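Local coordinates for protein UDP-N-acetylglucosamine 4,6-dehydratase (PDB 3PVZ) that probably acts as a nucleotide-sugar lyase, a UDP-N-acetylglucosamine 4,6-dehydratase of the polysaccharide synthase family, and binds NAD in a Rossmann-type domain, at residues S6-F18 with Y233-L245. Numbering follows the deposited sequence.
Sequences SILSLIGRDTELF and YFVTPQESGELCL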
loop_
_atom_site.group_PDB
_atom_site.type_symbol
_atom_site.label_atom_id
_atom_site.label_comp_id
_atom_site.label_asym_id
_atom_site.label_seq_id
_atom_site.Cartn_x
_atom_site.Cartn_y
_atom_site.Cartn_z
ATOM N N SER A 6 25.618 -0.285 7.706
ATOM C CA SER A 6 24.975 0.771 8.544
ATOM C C SER A 6 23.737 0.267 9.261
ATOM O O SER A 6 23.621 0.417 10.479
ATOM C CB SER A 6 24.601 1.980 7.709
ATOM O OG SER A 6 24.358 3.081 8.557
ATOM N N ILE A 7 22.809 -0.335 8.523
ATOM C CA ILE A 7 21.710 -1.049 9.171
ATOM C C ILE A 7 22.314 -2.109 10.109
ATOM O O ILE A 7 21.875 -2.255 11.244
ATOM C CB ILE A 7 20.724 -1.714 8.166
ATOM C CG1 ILE A 7 20.051 -0.654 7.278
ATOM C CG2 ILE A 7 19.655 -2.540 8.927
ATOM C CD1 ILE A 7 18.944 -1.194 6.329
ATOM N N LEU A 8 23.324 -2.832 9.622
ATOM C CA LEU A 8 24.020 -3.845 10.421
ATOM C C LEU A 8 24.513 -3.298 11.739
ATOM O O LEU A 8 24.173 -3.826 12.803
ATOM C CB LEU A 8 25.193 -4.462 9.642
ATOM C CG LEU A 8 24.814 -5.597 8.678
ATOM C CD1 LEU A 8 26.034 -6.066 7.883
ATOM C CD2 LEU A 8 24.194 -6.772 9.431
ATOM N N SER A 9 25.302 -2.232 11.692
ATOM C CA SER A 9 25.766 -1.636 12.936
ATOM C C SER A 9 24.577 -1.286 13.846
ATOM O O SER A 9 24.662 -1.485 15.037
ATOM C CB SER A 9 26.679 -0.419 12.693
ATOM O OG SER A 9 26.144 0.449 11.706
ATOM N N LEU A 10 23.460 -0.822 13.294
ATOM C CA LEU A 10 22.275 -0.538 14.122
ATOM C C LEU A 10 21.708 -1.768 14.813
ATOM O O LEU A 10 21.229 -1.669 15.938
ATOM C CB LEU A 10 21.161 0.142 13.335
ATOM C CG LEU A 10 21.327 1.646 13.198
ATOM C CD1 LEU A 10 20.188 2.207 12.427
ATOM C CD2 LEU A 10 21.404 2.304 14.579
ATOM N N ILE A 11 21.768 -2.928 14.171
ATOM C CA ILE A 11 21.208 -4.121 14.798
ATOM C C ILE A 11 22.293 -4.950 15.473
ATOM O O ILE A 11 22.188 -6.182 15.575
ATOM C CB ILE A 11 20.298 -4.958 13.828
ATOM C CG1 ILE A 11 21.025 -5.329 12.533
ATOM C CG2 ILE A 11 19.065 -4.181 13.502
ATOM C CD1 ILE A 11 20.236 -6.278 11.623
ATOM N N GLY A 12 23.339 -4.273 15.944
ATOM C CA GLY A 12 24.321 -4.891 16.845
ATOM C C GLY A 12 25.132 -6.018 16.249
ATOM O O GLY A 12 25.517 -6.946 16.956
ATOM N N ARG A 13 25.385 -5.932 14.945
ATOM C CA ARG A 13 26.152 -6.921 14.201
ATOM C C ARG A 13 27.079 -6.164 13.270
ATOM O O ARG A 13 26.925 -4.979 13.081
ATOM C CB ARG A 13 25.222 -7.820 13.355
ATOM C CG ARG A 13 24.545 -8.944 14.120
ATOM C CD ARG A 13 24.017 -10.089 13.174
ATOM N NE ARG A 13 22.719 -9.774 12.569
ATOM C CZ ARG A 13 22.468 -9.764 11.258
ATOM N NH1 ARG A 13 23.405 -10.059 10.365
ATOM N NH2 ARG A 13 21.255 -9.465 10.838
ATOM N N ASP A 14 28.039 -6.860 12.682
ATOM C CA ASP A 14 29.000 -6.234 11.775
ATOM C C ASP A 14 29.167 -7.029 10.460
ATOM O O ASP A 14 29.739 -6.521 9.488
ATOM C CB ASP A 14 30.313 -5.994 12.566
ATOM C CG ASP A 14 31.577 -6.306 11.779
ATOM O OD1 ASP A 14 31.855 -5.630 10.748
ATOM O OD2 ASP A 14 32.319 -7.206 12.239
ATOM N N THR A 15 28.570 -8.224 10.398
ATOM C CA THR A 15 28.699 -9.103 9.230
ATOM C C THR A 15 27.349 -9.699 8.759
ATOM O O THR A 15 26.461 -9.970 9.575
ATOM C CB THR A 15 29.657 -10.227 9.606
ATOM O OG1 THR A 15 30.043 -10.946 8.437
ATOM C CG2 THR A 15 29.015 -11.163 10.650
ATOM N N GLU A 16 27.217 -9.904 7.450
ATOM C CA GLU A 16 26.012 -10.500 6.867
ATOM C C GLU A 16 25.767 -11.896 7.442
ATOM O O GLU A 16 26.687 -12.526 7.946
ATOM C CB GLU A 16 26.056 -10.527 5.320
ATOM C CG GLU A 16 26.287 -9.154 4.651
ATOM C CD GLU A 16 25.343 -8.786 3.456
ATOM O OE1 GLU A 16 24.259 -9.424 3.201
ATOM O OE2 GLU A 16 25.690 -7.772 2.789
ATOM N N LEU A 17 24.511 -12.331 7.451
ATOM C CA LEU A 17 24.147 -13.668 7.924
ATOM C C LEU A 17 24.538 -14.830 7.018
ATOM O O LEU A 17 24.935 -15.879 7.506
ATOM C CB LEU A 17 22.641 -13.775 8.151
ATOM C CG LEU A 17 22.164 -13.768 9.590
ATOM C CD1 LEU A 17 22.506 -12.456 10.170
ATOM C CD2 LEU A 17 20.660 -14.021 9.656
ATOM N N PHE A 18 24.365 -14.675 5.705
ATOM C CA PHE A 18 24.442 -15.820 4.794
ATOM C C PHE A 18 25.646 -15.771 3.835
ATOM O O PHE A 18 25.671 -16.445 2.801
ATOM C CB PHE A 18 23.192 -15.856 3.962
ATOM C CG PHE A 18 21.934 -15.789 4.748
ATOM C CD1 PHE A 18 21.701 -16.657 5.784
ATOM C CD2 PHE A 18 20.946 -14.894 4.405
ATOM C CE1 PHE A 18 20.524 -16.611 6.486
ATOM C CE2 PHE A 18 19.759 -14.850 5.098
ATOM C CZ PHE A 18 19.555 -15.686 6.153
ATOM N N TYR A 233 15.064 -10.450 17.373
ATOM C CA TYR A 233 16.096 -10.629 16.370
ATOM C C TYR A 233 15.797 -9.862 15.105
ATOM O O TYR A 233 14.678 -9.917 14.569
ATOM C CB TYR A 233 16.210 -12.093 15.984
ATOM C CG TYR A 233 16.616 -13.008 17.102
ATOM C CD1 TYR A 233 17.857 -12.877 17.711
ATOM C CD2 TYR A 233 15.783 -14.038 17.503
ATOM C CE1 TYR A 233 18.260 -13.758 18.748
ATOM C CE2 TYR A 233 16.149 -14.909 18.532
ATOM C CZ TYR A 233 17.383 -14.760 19.145
ATOM O OH TYR A 233 17.709 -15.607 20.136
ATOM N N PHE A 234 16.820 -9.192 14.592
ATOM C CA PHE A 234 16.702 -8.376 13.428
ATOM C C PHE A 234 17.635 -8.808 12.300
ATOM O O PHE A 234 18.786 -9.160 12.521
ATOM C CB PHE A 234 17.022 -6.941 13.792
ATOM C CG PHE A 234 16.005 -6.317 14.672
ATOM C CD1 PHE A 234 14.957 -5.586 14.134
ATOM C CD2 PHE A 234 16.095 -6.450 16.063
ATOM C CE1 PHE A 234 14.011 -5.014 14.951
ATOM C CE2 PHE A 234 15.159 -5.886 16.868
ATOM C CZ PHE A 234 14.119 -5.158 16.337
ATOM N N VAL A 235 17.134 -8.732 11.084
ATOM C CA VAL A 235 17.935 -8.925 9.886
ATOM C C VAL A 235 17.800 -7.710 9.013
ATOM O O VAL A 235 16.908 -6.900 9.218
ATOM C CB VAL A 235 17.497 -10.139 9.080
ATOM C CG1 VAL A 235 17.765 -11.404 9.848
ATOM C CG2 VAL A 235 16.001 -10.049 8.712
ATOM N N THR A 236 18.723 -7.583 8.059
ATOM C CA THR A 236 18.651 -6.581 7.013
ATOM C C THR A 236 17.697 -6.964 5.861
ATOM O O THR A 236 17.449 -8.157 5.565
ATOM C CB THR A 236 20.042 -6.296 6.393
ATOM O OG1 THR A 236 20.477 -7.448 5.670
ATOM C CG2 THR A 236 21.086 -5.975 7.502
ATOM N N PRO A 237 17.181 -5.939 5.178
ATOM C CA PRO A 237 16.452 -6.182 3.955
ATOM C C PRO A 237 17.191 -7.148 3.019
ATOM O O PRO A 237 16.583 -8.115 2.581
ATOM C CB PRO A 237 16.334 -4.785 3.334
ATOM C CG PRO A 237 16.283 -3.886 4.521
ATOM C CD PRO A 237 17.274 -4.497 5.479
ATOM N N GLN A 238 18.474 -6.930 2.737
ATOM C CA GLN A 238 19.168 -7.816 1.800
ATOM C C GLN A 238 19.167 -9.242 2.264
ATOM O O GLN A 238 19.079 -10.170 1.470
ATOM C CB GLN A 238 20.601 -7.393 1.576
ATOM C CG GLN A 238 21.371 -8.300 0.605
ATOM C CD GLN A 238 22.652 -7.640 0.112
ATOM O OE1 GLN A 238 22.697 -6.428 -0.048
ATOM N NE2 GLN A 238 23.692 -8.439 -0.134
ATOM N N GLU A 239 19.269 -9.418 3.570
ATOM C CA GLU A 239 19.263 -10.741 4.142
ATOM C C GLU A 239 17.922 -11.400 3.901
ATOM O O GLU A 239 17.870 -12.602 3.591
ATOM C CB GLU A 239 19.595 -10.653 5.624
ATOM C CG GLU A 239 21.064 -10.375 5.808
ATOM C CD GLU A 239 21.501 -10.211 7.243
ATOM O OE1 GLU A 239 20.668 -9.895 8.115
ATOM O OE2 GLU A 239 22.714 -10.409 7.472
ATOM N N SER A 240 16.840 -10.618 4.009
ATOM C CA SER A 240 15.482 -11.141 3.722
ATOM C C SER A 240 15.351 -11.566 2.272
ATOM O O SER A 240 14.790 -12.600 1.942
ATOM C CB SER A 240 14.366 -10.175 4.142
ATOM O OG SER A 240 14.329 -8.993 3.391
ATOM N N GLY A 241 15.921 -10.776 1.416
ATOM C CA GLY A 241 15.897 -11.056 -0.001
ATOM C C GLY A 241 16.711 -12.270 -0.330
ATOM O O GLY A 241 16.315 -13.073 -1.171
ATOM N N GLU A 242 17.843 -12.429 0.343
ATOM C CA GLU A 242 18.702 -13.581 0.078
ATOM C C GLU A 242 18.056 -14.892 0.520
ATOM O O GLU A 242 18.161 -15.893 -0.161
ATOM C CB GLU A 242 20.063 -13.387 0.725
ATOM C CG GLU A 242 20.939 -12.414 -0.036
ATOM C CD GLU A 242 22.256 -12.059 0.701
ATOM O OE1 GLU A 242 22.319 -12.153 1.953
ATOM O OE2 GLU A 242 23.221 -11.652 0.014
ATOM N N LEU A 243 17.382 -14.855 1.657
ATOM C CA LEU A 243 16.666 -15.993 2.156
ATOM C C LEU A 243 15.503 -16.394 1.237
ATOM O O LEU A 243 15.369 -17.561 0.957
ATOM C CB LEU A 243 16.144 -15.697 3.570
ATOM C CG LEU A 243 15.394 -16.799 4.295
ATOM C CD1 LEU A 243 16.335 -17.911 4.611
ATOM C CD2 LEU A 243 14.830 -16.251 5.627
ATOM N N CYS A 244 14.678 -15.432 0.786
ATOM C CA CYS A 244 13.660 -15.714 -0.258
ATOM C C CYS A 244 14.224 -16.457 -1.486
ATOM O O CYS A 244 13.635 -17.419 -1.949
ATOM C CB CYS A 244 13.013 -14.415 -0.756
ATOM S SG CYS A 244 11.938 -13.649 0.469
ATOM N N LEU A 245 15.346 -15.975 -2.015
ATOM C CA LEU A 245 15.900 -16.491 -3.259
ATOM C C LEU A 245 16.461 -17.909 -3.050
ATOM O O LEU A 245 16.348 -18.740 -3.934
ATOM C CB LEU A 245 17.005 -15.597 -3.791
ATOM C CG LEU A 245 17.691 -15.963 -5.144
ATOM C CD1 LEU A 245 16.780 -15.925 -6.299
ATOM C CD2 LEU A 245 18.851 -15.031 -5.432
HETATM O O HOH W 1 24.163 -12.285 3.769
#
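R13 and E239 meet head-on, guanidinium and carboxylate only 8° from coplanar. The salt bridge runs from R13 NH2 to the syn lone pair of E239 OE1 at 2.8 Å. The same NH2 also donates, within the guanidinium plane, to a lone pair of F234 O at 3.0 Å, tying the end of strand 231-235 to the first turn of helix 237-250. A bend at chi3 (-82°) turns the R13 guanidinium edge-on to this turn. The position of R13 NH1, nearer E239 OE2, is less certain.

E239 is gripped from several directions. L17 N donates to E239 OE2 at 2.6 Å from above the carboxylate plane, and T236 N reaches E239 OE1, also tilted out of plane. T236 OG1 in return accepts from E239 N at 3.1 Å, so T236 and E239 form a capping box at the N terminus of helix 237-250.

Apolar contacts flank this cluster. I11 packs CG2 against F234 CB at 3.4 Å, L8 CD2 rests on T236 CG2, and I7 CD1 meets P237 CD tip to tip. Beyond L17, the F18 ring turns its edge to E239 O and brings CE2 to L243 CB, while L17 CB lies over one ring face; P259 of strand 255-259 also touches F18. A water donates to both E16 OE1 and E242 OE1 and accepts from F18 N, lying between two like-charged carboxylates.

A Schellman motif with G12 at C-prime ends helix 7-10 and leads the chain into R13. R13 and L17 thereby fasten the N-terminal arm to the strand-helix junction, close to the cofactor pocket, where V235 lies near V203, an NAD-binding residue. With R13 and two backbone amides around it, E239 is probably held as the carboxylate.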